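Adhesion and penetration protein autotransporter (Haemophilus influenzae, PDB 3SYJ) is the secreted passenger part of an autotransporter that promotes adherence to host cells and bacterial self-association, and is probably also a serine protease. Local coordinates at residues I49-V54 and P221-D226; A129-T134 and W232-I237; G725-T730 and A741-N746. All coordinates share one frame; numbering follows the deposited sequence.

How the contacts relate
From the N terminus, the chain first passes residues 49-54 and then 129-134, before returning with strands 221-226 and 231-238. Segment 49-54 meets 221-226 and segment 129-134 meets 232-237, so the segments alternate and contacts 1 and 2 cross. Each closes a long loop within the protease domain, and each ends on one of two neighbouring antiparallel strands. Their centres are about 6 Å apart, and Met-222 joins them through probable backbone hydrogen bonds to Asn-235 and Gly-236. Contact 3 opens later and closes a short loop, tying one coil of the beta-helix to the next; its centre lies about 52 Å from that of contact 1 and about 57 Å from that of contact 2.

Contact 1 of 3, residues I49-V54 and P221-D226; sequences IDFSVV and PMFIYD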
loop_
_atom_site.group_PDB
_atom_site.type_symbol
_atom_site.label_atom_id
_atom_site.label_comp_id
_atom_site.label_asym_id
_atom_site.label_seq_id
_atom_site.Cartn_x
_atom_site.Cartn_y
_atom_site.Cartn_z
ATOM N N ILE A 49 41.609 -19.783 -28.390
ATOM C CA ILE A 49 42.942 -19.220 -28.208
ATOM C C ILE A 49 42.926 -17.679 -28.174
ATOM O O ILE A 49 42.066 -17.040 -28.773
ATOM C CB ILE A 49 43.871 -19.723 -29.347
ATOM C CG1 ILE A 49 45.339 -19.424 -29.058
ATOM C CG2 ILE A 49 43.454 -19.138 -30.693
ATOM C CD1 ILE A 49 46.285 -20.015 -30.087
ATOM N N ASP A 50 43.873 -17.079 -27.464
ATOM C CA ASP A 50 44.007 -15.631 -27.461
ATOM C C ASP A 50 45.072 -15.307 -28.491
ATOM O O ASP A 50 46.257 -15.535 -28.250
ATOM C CB ASP A 50 44.439 -15.147 -26.076
ATOM C CG ASP A 50 44.473 -13.618 -25.951
ATOM O OD1 ASP A 50 44.629 -12.905 -26.968
ATOM O OD2 ASP A 50 44.360 -13.126 -24.808
ATOM N N PHE A 51 44.654 -14.799 -29.647
ATOM C CA PHE A 51 45.589 -14.534 -30.741
ATOM C C PHE A 51 46.352 -13.204 -30.562
ATOM O O PHE A 51 47.168 -12.830 -31.407
ATOM C CB PHE A 51 44.870 -14.550 -32.098
ATOM C CG PHE A 51 44.743 -15.928 -32.724
ATOM C CD1 PHE A 51 45.841 -16.788 -32.798
ATOM C CD2 PHE A 51 43.539 -16.332 -33.289
ATOM C CE1 PHE A 51 45.734 -18.033 -33.399
ATOM C CE2 PHE A 51 43.424 -17.581 -33.898
ATOM C CZ PHE A 51 44.520 -18.438 -33.944
ATOM N N SER A 52 46.099 -12.490 -29.469
ATOM C CA SER A 52 46.780 -11.213 -29.248
ATOM C C SER A 52 48.315 -11.355 -29.156
ATOM O O SER A 52 49.042 -10.379 -29.317
ATOM C CB SER A 52 46.210 -10.486 -28.023
ATOM O OG SER A 52 46.640 -11.089 -26.814
ATOM N N VAL A 53 48.797 -12.575 -28.928
ATOM C CA VAL A 53 50.239 -12.832 -28.866
ATOM C C VAL A 53 50.883 -12.895 -30.253
ATOM O O VAL A 53 52.112 -12.961 -30.382
ATOM C CB VAL A 53 50.550 -14.152 -28.138
ATOM C CG1 VAL A 53 49.877 -14.170 -26.778
ATOM C CG2 VAL A 53 50.098 -15.338 -28.982
ATOM N N VAL A 54 50.048 -12.887 -31.287
ATOM C CA VAL A 54 50.528 -12.883 -32.665
ATOM C C VAL A 54 50.664 -11.459 -33.196
ATOM O O VAL A 54 49.760 -10.630 -33.030
ATOM C CB VAL A 54 49.582 -13.672 -33.594
ATOM C CG1 VAL A 54 50.059 -13.582 -35.047
ATOM C CG2 VAL A 54 49.479 -15.119 -33.131
ATOM N N PRO A 221 52.809 -18.518 -36.869
ATOM C CA PRO A 221 52.814 -19.486 -35.775
ATOM C C PRO A 221 51.728 -20.546 -35.888
ATOM O O PRO A 221 50.669 -20.323 -36.465
ATOM C CB PRO A 221 52.503 -18.620 -34.548
ATOM C CG PRO A 221 52.017 -17.294 -35.081
ATOM C CD PRO A 221 51.935 -17.375 -36.564
ATOM N N MET A 222 51.994 -21.693 -35.288
ATOM C CA MET A 222 51.025 -22.765 -35.213
ATOM C C MET A 222 50.961 -23.149 -33.740
ATOM O O MET A 222 51.994 -23.299 -33.090
ATOM C CB MET A 222 51.485 -23.917 -36.113
ATOM C CG MET A 222 50.671 -25.186 -36.047
ATOM S SD MET A 222 51.491 -26.491 -35.121
ATOM C CE MET A 222 50.545 -26.420 -33.632
ATOM N N PHE A 223 49.747 -23.269 -33.206
ATOM C CA PHE A 223 49.546 -23.470 -31.776
ATOM C C PHE A 223 48.864 -24.792 -31.494
ATOM O O PHE A 223 48.040 -25.253 -32.278
ATOM C CB PHE A 223 48.676 -22.349 -31.201
ATOM C CG PHE A 223 49.221 -20.976 -31.437
ATOM C CD1 PHE A 223 50.018 -20.362 -30.485
ATOM C CD2 PHE A 223 48.935 -20.296 -32.611
ATOM C CE1 PHE A 223 50.529 -19.087 -30.698
ATOM C CE2 PHE A 223 49.436 -19.021 -32.831
ATOM C CZ PHE A 223 50.237 -18.416 -31.867
ATOM N N ILE A 224 49.193 -25.401 -30.359
ATOM C CA ILE A 224 48.560 -26.653 -29.981
ATOM C C ILE A 224 48.015 -26.564 -28.562
ATOM O O ILE A 224 48.622 -25.938 -27.687
ATOM C CB ILE A 224 49.522 -27.861 -30.156
ATOM C CG1 ILE A 224 48.745 -29.188 -30.171
ATOM C CG2 ILE A 224 50.638 -27.844 -29.102
ATOM C CD1 ILE A 224 49.585 -30.386 -30.566
ATOM N N TYR A 225 46.848 -27.160 -28.339
ATOM C CA TYR A 225 46.263 -27.139 -27.010
ATOM C C TYR A 225 46.678 -28.361 -26.196
ATOM O O TYR A 225 46.395 -29.496 -26.581
ATOM C CB TYR A 225 44.740 -27.069 -27.079
ATOM C CG TYR A 225 44.094 -26.804 -25.725
ATOM C CD1 TYR A 225 44.188 -25.555 -25.133
ATOM C CD2 TYR A 225 43.403 -27.798 -25.047
ATOM C CE1 TYR A 225 43.606 -25.291 -23.909
ATOM C CE2 TYR A 225 42.816 -27.550 -23.817
ATOM C CZ TYR A 225 42.923 -26.288 -23.251
ATOM O OH TYR A 225 42.349 -26.005 -22.037
ATOM N N ASP A 226 47.353 -28.111 -25.075
ATOM C CA ASP A 226 47.673 -29.148 -24.100
ATOM C C ASP A 226 46.508 -29.273 -23.118
ATOM O O ASP A 226 46.278 -28.382 -22.308
ATOM C CB ASP A 226 48.962 -28.790 -23.354
ATOM C CG ASP A 226 49.466 -29.918 -22.467
ATOM O OD1 ASP A 226 48.645 -30.577 -21.795
ATOM O OD2 ASP A 226 50.694 -30.142 -22.436
#
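Ile-49 lays its CD1 methyl over one face of the Phe-223 ring, 3.8 Å from the centroid and 28° off the ring normal, a CH-pi contact. The methyl sits toward the CB end of the ring: Phe-223 CG, set beside its own backbone N (chi1 -57°), is the atom Ile-49 CD1 approaches most closely, at 3.4 Å. Phe-51 turns its edge toward the face of the same ring in an offset edge-to-face pair, the planes at 64° and the centroids 5.9 Å apart. At the far end, Val-54 CG2 meets the ring edge, 3.6 Å from Phe-223 CZ, and also touches the Pro-221 ring, while Val-53 CG2 comes to 4.1 Å from Phe-223 CE1. In this chymotrypsin-like protease domain, the loop packs against one side and the outer edge of an aromatic side chain of strand 221-226, which follows shortly after Ser-218, the active-site serine by similarity. Within the loop, Ile-49 CG2 lies 3.4 Å above the plane of the Phe-51 ring, over its centre, and so backs the ring that meets Phe-223. Further out, Asp-50 OD1 forms an Asx turn with Ser-52 N and takes a second bond from Ser-52 OG, both from one face of the carboxylate. Asp-50 OD2 makes a salt bridge with Arg-476.

Contact 2 of 3, residues A129-T134 and W232-I237; sequences APIDMT and WLINGI
Ile-131 and Ile-234 form the apolar centre, their side chains crossing at about a right angle with Ile-131 CG2 3.9 Å from Ile-234 CG2. The other branch of Ile-131 has CG1 anti to the backbone N (chi1 -166°), which sets CG1 3.5 Å from Trp-232 O. Beyond it, Ile-131 CD1 lies 4.1 Å from Trp-232 CB. Met-133 lies beside Ile-234 and points the same way, its CG touching Ile-234 CG2. Leu-233 takes the next place: its CD2 presses on Asp-132 CB at 3.3 Å, while Thr-134 CG2 rests 3.7 Å from Leu-233 CB. Phe-223 of the adjoining strand also packs on Ile-131, and Ala-61 and Val-69 touch Ile-234, which joins this centre to the domain interior.

Ile-234 N donates to Asp-132 O at 3.0 Å, and Thr-134 N donates to Ile-234 O at 3.1 Å, so one residue of the strand is gripped through both its N-H and its carbonyl. A water extends the link, accepting from Asp-132 N and donating to Trp-232 O. At the polar edge, Thr-134 OG1 lies 3.1 Å from Asn-235 OD1. The pattern is a single beta bridge, Met-133 with Ile-234, by which a loop docks on strand 231-238 of the protease domain just where Asn-235 and Gly-236, both facing Met-222, make a classic beta bulge.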
loop_
_atom_site.group_PDB
_atom_site.type_symbol
_atom_site.label_atom_id
_atom_site.label_comp_id
_atom_site.label_asym_id
_atom_site.label_seq_id
_atom_site.Cartn_x
_atom_site.Cartn_y
_atom_site.Cartn_z
ATOM N N ALA A 129 50.065 -11.038 -22.851
ATOM C CA ALA A 129 50.921 -11.952 -22.116
ATOM C C ALA A 129 51.559 -12.907 -23.107
ATOM O O ALA A 129 50.881 -13.429 -23.984
ATOM C CB ALA A 129 50.102 -12.726 -21.096
ATOM N N PRO A 130 52.871 -13.137 -22.983
ATOM C CA PRO A 130 53.542 -14.072 -23.891
ATOM C C PRO A 130 52.921 -15.457 -23.799
ATOM O O PRO A 130 52.213 -15.755 -22.834
ATOM C CB PRO A 130 54.979 -14.119 -23.357
ATOM C CG PRO A 130 55.147 -12.846 -22.592
ATOM C CD PRO A 130 53.797 -12.539 -22.009
ATOM N N ILE A 131 53.183 -16.297 -24.797
ATOM C CA ILE A 131 52.683 -17.663 -24.791
ATOM C C ILE A 131 53.834 -18.628 -24.535
ATOM O O ILE A 131 54.961 -18.392 -24.968
ATOM C CB ILE A 131 51.954 -18.013 -26.119
ATOM C CG1 ILE A 131 51.157 -19.302 -25.972
ATOM C CG2 ILE A 131 52.926 -18.121 -27.281
ATOM C CD1 ILE A 131 49.978 -19.377 -26.914
ATOM N N ASP A 132 53.551 -19.706 -23.813
ATOM C CA ASP A 132 54.559 -20.717 -23.547
ATOM C C ASP A 132 54.827 -21.558 -24.783
ATOM O O ASP A 132 53.952 -21.713 -25.642
ATOM C CB ASP A 132 54.123 -21.623 -22.395
ATOM C CG ASP A 132 54.091 -20.903 -21.065
ATOM O OD1 ASP A 132 54.515 -19.730 -21.016
ATOM O OD2 ASP A 132 53.645 -21.511 -20.072
ATOM N N MET A 133 56.041 -22.104 -24.857
ATOM C CA MET A 133 56.432 -23.039 -25.905
ATOM C C MET A 133 56.255 -24.516 -25.508
ATOM O O MET A 133 56.368 -24.878 -24.334
ATOM C CB MET A 133 57.895 -22.820 -26.261
ATOM C CG MET A 133 58.224 -21.427 -26.724
ATOM S SD MET A 133 59.924 -21.388 -27.288
ATOM C CE MET A 133 60.007 -19.756 -28.003
ATOM N N THR A 134 55.983 -25.369 -26.496
ATOM C CA THR A 134 56.049 -26.809 -26.277
ATOM C C THR A 134 57.527 -27.150 -26.117
ATOM O O THR A 134 58.388 -26.426 -26.621
ATOM C CB THR A 134 55.409 -27.621 -27.441
ATOM O OG1 THR A 134 55.975 -27.218 -28.696
ATOM C CG2 THR A 134 53.907 -27.410 -27.474
ATOM N N TRP A 232 47.029 -23.172 -24.113
ATOM C CA TRP A 232 47.494 -23.078 -25.484
ATOM C C TRP A 232 49.008 -22.873 -25.440
ATOM O O TRP A 232 49.524 -22.113 -24.614
ATOM C CB TRP A 232 46.798 -21.941 -26.232
ATOM C CG TRP A 232 45.394 -22.267 -26.678
ATOM C CD1 TRP A 232 44.224 -21.870 -26.085
ATOM C CD2 TRP A 232 45.018 -23.053 -27.819
ATOM N NE1 TRP A 232 43.142 -22.362 -26.790
ATOM C CE2 TRP A 232 43.603 -23.092 -27.858
ATOM C CE3 TRP A 232 45.738 -23.729 -28.812
ATOM C CZ2 TRP A 232 42.898 -23.771 -28.854
ATOM C CZ3 TRP A 232 45.027 -24.412 -29.807
ATOM C CH2 TRP A 232 43.628 -24.424 -29.814
ATOM N N LEU A 233 49.723 -23.586 -26.298
ATOM C CA LEU A 233 51.171 -23.443 -26.404
ATOM C C LEU A 233 51.485 -23.190 -27.855
ATOM O O LEU A 233 50.771 -23.687 -28.732
ATOM C CB LEU A 233 51.878 -24.726 -25.959
ATOM C CG LEU A 233 51.723 -25.129 -24.494
ATOM C CD1 LEU A 233 51.919 -26.619 -24.307
ATOM C CD2 LEU A 233 52.717 -24.368 -23.660
ATOM N N ILE A 234 52.528 -22.419 -28.133
ATOM C CA ILE A 234 52.980 -22.354 -29.507
ATOM C C ILE A 234 53.748 -23.642 -29.772
ATOM O O ILE A 234 54.581 -24.052 -28.960
ATOM C CB ILE A 234 53.825 -21.099 -29.845
ATOM C CG1 ILE A 234 54.277 -21.182 -31.308
ATOM C CG2 ILE A 234 55.014 -20.966 -28.913
ATOM C CD1 ILE A 234 54.847 -19.913 -31.861
ATOM N N ASN A 235 53.443 -24.299 -30.890
ATOM C CA ASN A 235 54.039 -25.597 -31.188
ATOM C C ASN A 235 55.079 -25.512 -32.291
ATOM O O ASN A 235 56.071 -26.226 -32.270
ATOM C CB ASN A 235 52.949 -26.612 -31.542
ATOM C CG ASN A 235 53.490 -28.023 -31.744
ATOM O OD1 ASN A 235 54.470 -28.433 -31.113
ATOM N ND2 ASN A 235 52.843 -28.773 -32.624
ATOM N N GLY A 236 54.860 -24.634 -33.259
ATOM C CA GLY A 236 55.799 -24.525 -34.355
ATOM C C GLY A 236 55.601 -23.289 -35.195
ATOM O O GLY A 236 54.650 -22.520 -34.991
ATOM N N ILE A 237 56.508 -23.091 -36.143
ATOM C CA ILE A 237 56.405 -21.969 -37.067
ATOM C C ILE A 237 56.379 -22.473 -38.510
ATOM O O ILE A 237 57.106 -23.405 -38.868
ATOM C CB ILE A 237 57.566 -20.992 -36.870
ATOM C CG1 ILE A 237 58.902 -21.735 -36.967
ATOM C CG2 ILE A 237 57.436 -20.303 -35.509
ATOM C CD1 ILE A 237 60.109 -20.813 -36.915
HETATM O O HOH W 1 51.022 -20.452 -22.844
#

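Contact 3 of 3, residues G725-T730 and A741-N746; sequences GNVTLT and ATQIGN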
loop_
_atom_site.group_PDB
_atom_site.type_symbol
_atom_site.label_atom_id
_atom_site.label_comp_id
_atom_site.label_asym_id
_atom_site.label_seq_id
_atom_site.Cartn_x
_atom_site.Cartn_y
_atom_site.Cartn_z
ATOM N N GLY A 725 8.483 0.527 -12.273
ATOM C CA GLY A 725 8.521 1.564 -11.257
ATOM C C GLY A 725 7.409 2.581 -11.449
ATOM O O GLY A 725 6.630 2.488 -12.401
ATOM N N ASN A 726 7.333 3.550 -10.537
ATOM C CA ASN A 726 6.304 4.589 -10.584
ATOM C C ASN A 726 6.776 5.838 -11.323
ATOM O O ASN A 726 7.974 6.068 -11.474
ATOM C CB ASN A 726 5.866 4.992 -9.171
ATOM C CG ASN A 726 5.536 3.800 -8.291
ATOM O OD1 ASN A 726 4.827 2.880 -8.699
ATOM N ND2 ASN A 726 6.046 3.820 -7.064
ATOM N N VAL A 727 5.824 6.645 -11.774
ATOM C CA VAL A 727 6.130 7.952 -12.332
ATOM C C VAL A 727 5.421 9.016 -11.500
ATOM O O VAL A 727 4.256 8.855 -11.132
ATOM C CB VAL A 727 5.672 8.075 -13.796
ATOM C CG1 VAL A 727 5.996 9.459 -14.341
ATOM C CG2 VAL A 727 6.308 6.991 -14.654
ATOM N N THR A 728 6.135 10.097 -11.204
ATOM C CA THR A 728 5.582 11.217 -10.454
ATOM C C THR A 728 5.834 12.530 -11.190
ATOM O O THR A 728 6.950 12.805 -11.627
ATOM C CB THR A 728 6.194 11.285 -9.060
ATOM O OG1 THR A 728 5.942 10.050 -8.381
ATOM C CG2 THR A 728 5.590 12.430 -8.265
ATOM N N LEU A 729 4.799 13.343 -11.335
ATOM C CA LEU A 729 4.917 14.551 -12.132
ATOM C C LEU A 729 4.425 15.759 -11.367
ATOM O O LEU A 729 3.450 15.681 -10.627
ATOM C CB LEU A 729 4.133 14.418 -13.437
ATOM C CG LEU A 729 4.526 13.261 -14.347
ATOM C CD1 LEU A 729 3.807 12.010 -13.901
ATOM C CD2 LEU A 729 4.184 13.594 -15.784
ATOM N N THR A 730 5.112 16.879 -11.557
ATOM C CA THR A 730 4.737 18.129 -10.921
ATOM C C THR A 730 4.904 19.253 -11.928
ATOM O O THR A 730 5.392 19.027 -13.037
ATOM C CB THR A 730 5.623 18.419 -9.699
ATOM O OG1 THR A 730 6.993 18.469 -10.112
ATOM C CG2 THR A 730 5.459 17.338 -8.648
ATOM N N ALA A 741 4.549 -0.141 -25.293
ATOM C CA ALA A 741 5.389 -0.323 -24.116
ATOM C C ALA A 741 4.520 -0.695 -22.924
ATOM O O ALA A 741 3.300 -0.545 -22.967
ATOM C CB ALA A 741 6.188 0.936 -23.821
ATOM N N THR A 742 5.157 -1.175 -21.860
ATOM C CA THR A 742 4.454 -1.591 -20.655
ATOM C C THR A 742 5.021 -0.886 -19.427
ATOM O O THR A 742 6.228 -0.650 -19.344
ATOM C CB THR A 742 4.569 -3.111 -20.455
ATOM O OG1 THR A 742 4.002 -3.775 -21.584
ATOM C CG2 THR A 742 3.840 -3.558 -19.198
ATOM N N GLN A 743 4.146 -0.538 -18.488
ATOM C CA GLN A 743 4.583 -0.058 -17.180
ATOM C C GLN A 743 3.972 -0.871 -16.049
ATOM O O GLN A 743 2.758 -1.030 -15.978
ATOM C CB GLN A 743 4.245 1.420 -16.962
ATOM C CG GLN A 743 4.506 1.857 -15.517
ATOM C CD GLN A 743 4.136 3.303 -15.238
ATOM O OE1 GLN A 743 3.567 3.990 -16.088
ATOM N NE2 GLN A 743 4.457 3.770 -14.033
ATOM N N ILE A 744 4.817 -1.389 -15.167
ATOM C CA ILE A 744 4.329 -1.982 -13.935
ATOM C C ILE A 744 4.623 -0.999 -12.819
ATOM O O ILE A 744 5.730 -0.975 -12.274
ATOM C CB ILE A 744 4.995 -3.325 -13.611
ATOM C CG1 ILE A 744 5.082 -4.200 -14.862
ATOM C CG2 ILE A 744 4.223 -4.037 -12.513
ATOM C CD1 ILE A 744 3.750 -4.645 -15.383
ATOM N N GLY A 745 3.625 -0.178 -12.505
ATOM C CA GLY A 745 3.748 0.855 -11.495
ATOM C C GLY A 745 2.659 1.900 -11.634
ATOM O O GLY A 745 1.849 1.841 -12.558
ATOM N N ASN A 746 2.638 2.864 -10.720
ATOM C CA ASN A 746 1.599 3.889 -10.716
ATOM C C ASN A 746 2.044 5.213 -11.323
ATOM O O ASN A 746 3.238 5.484 -11.448
ATOM C CB ASN A 746 1.096 4.120 -9.292
ATOM C CG ASN A 746 0.665 2.838 -8.617
ATOM O OD1 ASN A 746 -0.032 2.019 -9.210
ATOM N ND2 ASN A 746 1.086 2.653 -7.372
#
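Gln-743 reaches Gly-725 and Asn-726 reaches Asn-746, each side-chain amide bonding backbone of the opposite segment. The Gln-743 side chain is stretched out, with CG anti to the backbone N (chi1 171°) and the chain extended beyond it, and its NE2 donates to Gly-725 O at 3.0 Å. The donor lies in the plane of that carbonyl, while the acceptor stands 19° out of the amide plane of Gln-743. The Val-727 and Gln-743 side chains cross obliquely, with Val-727 CG2 3.8 Å from Gln-743 NE2. Phe-735 touches both of them, and Leu-723, Leu-737 and Leu-762 also pack on Gln-743, while NE2 is held by Gly-725 O and, weakly, by Asn-746 O of its own segment.

Asn-726 OD1 accepts from Asn-746 N at 3.0 Å in an almost straight bond, 177° at the hydrogen, with the donor tilted from the carbonyl plane. One coil further along, Asn-746 OD1 accepts from Asn-765 N in the same way, so Asn-726, Asn-746 and Asn-765 on successive coils form an asparagine ladder of the parallel beta-helix that makes up this part of the passenger domain. Its short strands stack in parallel; here strand 727-729 pairs with strand 747-749, and segment 741-746 leads into the latter. Asn-746 returns a backbone bond through its O, which accepts from Val-727 N at 2.9 Å. Between the two side-chain amides, Gly-745 CA passes 3.4 Å from Gly-725 O, a CA-H...O contact.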